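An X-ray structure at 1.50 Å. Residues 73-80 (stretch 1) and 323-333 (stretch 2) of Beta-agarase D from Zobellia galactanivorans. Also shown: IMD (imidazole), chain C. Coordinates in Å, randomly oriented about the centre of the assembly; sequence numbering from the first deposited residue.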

# COMPACT_ATOMS: atom_id res chain seq x y z
N GLY A 73 -13.51 5.02 5.14
CA GLY A 73 -12.23 4.55 5.68
C GLY A 73 -12.32 3.53 6.78
O GLY A 73 -13.39 3.30 7.37
N PRO A 74 -11.20 2.87 7.07
CA PRO A 74 -11.12 1.84 8.09
C PRO A 74 -11.03 2.45 9.48
O PRO A 74 -10.71 3.65 9.62
CB PRO A 74 -9.81 1.12 7.74
CG PRO A 74 -8.95 2.21 7.19
CD PRO A 74 -9.89 3.09 6.40
N GLY A 75 -11.28 1.65 10.51
CA GLY A 75 -11.10 2.15 11.86
C GLY A 75 -11.88 3.42 12.11
O GLY A 75 -13.00 3.58 11.62
N PRO A 76 -11.28 4.35 12.88
CA PRO A 76 -11.91 5.64 13.10
C PRO A 76 -11.48 6.68 12.05
O PRO A 76 -11.56 7.88 12.31
CB PRO A 76 -11.41 5.99 14.50
CG PRO A 76 -9.98 5.51 14.46
CD PRO A 76 -10.04 4.21 13.67
N THR A 77 -11.03 6.23 10.87
CA THR A 77 -10.72 7.15 9.77
C THR A 77 -11.99 7.73 9.15
O THR A 77 -12.96 7.02 8.94
CB THR A 77 -9.98 6.42 8.65
OG1 THR A 77 -8.83 5.77 9.20
CG2 THR A 77 -9.53 7.38 7.52
N LYS A 78 -11.95 9.04 8.88
CA LYS A 78 -12.96 9.65 8.00
C LYS A 78 -12.23 10.39 6.89
O LYS A 78 -11.65 11.46 7.12
CB LYS A 78 -13.91 10.58 8.74
CG LYS A 78 -15.06 11.05 7.81
CD LYS A 78 -15.65 12.39 8.21
CE LYS A 78 -14.71 13.55 7.85
NZ LYS A 78 -15.40 14.89 8.01
N TRP A 79 -12.27 9.84 5.68
CA TRP A 79 -11.64 10.52 4.57
C TRP A 79 -12.38 11.82 4.24
O TRP A 79 -13.62 11.88 4.28
CB TRP A 79 -11.54 9.61 3.35
CG TRP A 79 -10.55 8.52 3.51
CD1 TRP A 79 -9.31 8.61 4.08
CD2 TRP A 79 -10.71 7.18 3.08
NE1 TRP A 79 -8.68 7.38 4.03
CE2 TRP A 79 -9.52 6.49 3.42
CE3 TRP A 79 -11.74 6.50 2.42
CZ2 TRP A 79 -9.34 5.13 3.14
CZ3 TRP A 79 -11.56 5.16 2.13
CH2 TRP A 79 -10.37 4.49 2.48
N MET A 80 -11.60 12.85 3.95
CA MET A 80 -12.13 14.20 3.76
C MET A 80 -11.54 14.84 2.51
O MET A 80 -10.31 14.84 2.30
CB MET A 80 -11.84 15.07 4.99
CG MET A 80 -12.77 16.27 5.07
SD MET A 80 -12.53 17.17 6.57
CE MET A 80 -13.55 18.57 6.21
N1 IMD C . -4.57 -1.09 1.67
C2 IMD C . -5.50 -0.15 1.89
N3 IMD C . -5.03 0.70 2.82
C4 IMD C . -3.79 0.31 3.19
C5 IMD C . -3.51 -0.83 2.46
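Stretch 2 323-333: INVEDQSWQAE

Segments distant in sequence often meet through a few directional hydrogen bonds, with packing filling the space between them, and Beta-agarase D offers a compact example. The shorter of two bonds runs from Asp-327 N to Thr-77 OG1 (2.8 Å); the second runs from Trp-79 NE1 to Val-325 O (3.1 Å), the carbonyl lying at the edge of the indole, where its N-H points. Glu-326 OE2 accepts hydrogen bonds from Asn-324 ND2 (2.9 Å) and imidazole N3 (2.8 Å). Both cross-stretch bonds join side chains of stretch 1 to backbone atoms of stretch 2. No backbone-to-backbone hydrogen bond links strands 77-79 and 323-326, whose axes come no closer than 8.0 Å and run roughly antiparallel, at 148°.

Beyond the strand, stretch 2 passes through extended Asp-327 and Gln-328, the N-cap, into a helix starting at Ser-329. Against this bend lies the type II' turn Pro-74 to Thr-77, closed by Thr-77 N to Pro-74 O (2.9 Å). Gly-75, at positive phi, allows close approach: its CA is 3.8 Å from Ser-329 CA and 3.6 Å from Asp-327 O, a CA-H...O contact. A CB here would clash with that oxygen.

Packing completes the fit. Trp-79 CZ2 lies 3.2 Å from Asn-324 ND2, Pro-74 CG approaches Glu-326 OE1 (3.5 Å), and Pro-76 CD meets Ala-332 CB at 3.5 Å.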

# COMPACT_ATOMS: atom_id res chain seq x y z
N ILE A 323 -3.82 6.91 -3.30
CA ILE A 323 -2.85 7.37 -2.30
C ILE A 323 -3.66 7.91 -1.15
O ILE A 323 -4.61 8.67 -1.36
CB ILE A 323 -1.89 8.44 -2.86
CG1 ILE A 323 -1.13 7.87 -4.05
CG2 ILE A 323 -0.93 8.90 -1.74
CD1 ILE A 323 -0.24 8.89 -4.75
N ASN A 324 -3.32 7.51 0.07
CA ASN A 324 -4.08 8.00 1.22
C ASN A 324 -3.33 7.90 2.54
O ASN A 324 -2.21 7.40 2.58
CB ASN A 324 -5.48 7.33 1.33
CG ASN A 324 -5.43 5.90 1.89
OD1 ASN A 324 -4.46 5.49 2.51
ND2 ASN A 324 -6.51 5.16 1.70
N VAL A 325 -3.98 8.37 3.59
CA VAL A 325 -3.55 8.15 4.95
C VAL A 325 -4.71 7.43 5.66
O VAL A 325 -5.87 7.71 5.38
CB VAL A 325 -3.22 9.51 5.62
CG1 VAL A 325 -3.20 9.41 7.17
CG2 VAL A 325 -1.89 10.04 5.04
N GLU A 326 -4.38 6.50 6.56
CA GLU A 326 -5.40 5.73 7.30
C GLU A 326 -5.05 5.56 8.75
O GLU A 326 -3.90 5.32 9.10
CB GLU A 326 -5.58 4.33 6.70
CG GLU A 326 -6.18 4.36 5.31
CD GLU A 326 -6.26 2.97 4.68
OE1 GLU A 326 -6.00 1.96 5.37
OE2 GLU A 326 -6.63 2.90 3.48
N ASP A 327 -6.09 5.66 9.59
CA ASP A 327 -6.06 5.22 10.98
C ASP A 327 -6.78 3.87 11.01
O ASP A 327 -8.01 3.80 11.07
CB ASP A 327 -6.80 6.27 11.83
CG ASP A 327 -6.53 6.12 13.32
OD1 ASP A 327 -6.07 5.04 13.74
OD2 ASP A 327 -6.80 7.08 14.07
N GLN A 328 -6.01 2.79 10.93
CA GLN A 328 -6.61 1.44 10.79
C GLN A 328 -7.13 0.90 12.12
O GLN A 328 -6.64 1.27 13.19
CB GLN A 328 -5.62 0.49 10.12
CG GLN A 328 -5.24 1.00 8.73
CD GLN A 328 -4.22 0.16 7.99
OE1 GLN A 328 -3.98 0.34 6.78
NE2 GLN A 328 -3.59 -0.73 8.71
N SER A 329 -8.12 0.01 12.05
CA SER A 329 -8.75 -0.50 13.26
C SER A 329 -7.78 -1.09 14.26
O SER A 329 -7.88 -0.79 15.44
CB SER A 329 -9.82 -1.54 12.91
OG SER A 329 -10.79 -0.99 12.05
N TRP A 330 -6.85 -1.92 13.79
CA TRP A 330 -5.92 -2.60 14.71
C TRP A 330 -5.02 -1.60 15.45
O TRP A 330 -4.77 -1.74 16.67
CB TRP A 330 -5.11 -3.70 13.98
CG TRP A 330 -4.07 -3.16 13.01
CD1 TRP A 330 -4.30 -2.49 11.85
CD2 TRP A 330 -2.65 -3.24 13.15
NE1 TRP A 330 -3.11 -2.16 11.23
CE2 TRP A 330 -2.08 -2.61 12.02
CE3 TRP A 330 -1.80 -3.79 14.13
CZ2 TRP A 330 -0.70 -2.51 11.84
CZ3 TRP A 330 -0.43 -3.69 13.94
CH2 TRP A 330 0.11 -3.04 12.81
N GLN A 331 -4.54 -0.59 14.73
CA GLN A 331 -3.72 0.44 15.35
C GLN A 331 -4.54 1.24 16.35
O GLN A 331 -4.09 1.50 17.46
CB GLN A 331 -3.15 1.37 14.26
CG GLN A 331 -2.02 0.77 13.41
CD GLN A 331 -0.68 0.70 14.15
OE1 GLN A 331 0.25 1.51 13.92
NE2 GLN A 331 -0.57 -0.26 15.02
N ALA A 332 -5.75 1.64 15.96
CA ALA A 332 -6.60 2.48 16.80
C ALA A 332 -7.03 1.75 18.07
O ALA A 332 -7.02 2.34 19.17
CB ALA A 332 -7.80 2.97 16.01
N GLU A 333 -7.41 0.48 17.93
CA GLU A 333 -7.82 -0.30 19.10
C GLU A 333 -6.69 -0.37 20.14
O GLU A 333 -6.94 -0.27 21.35
CB GLU A 333 -8.26 -1.70 18.68
CG GLU A 333 -8.68 -2.57 19.88
CD GLU A 333 -9.38 -3.87 19.49
OE1 GLU A 333 -9.74 -4.04 18.32
OE2 GLU A 333 -9.57 -4.71 20.39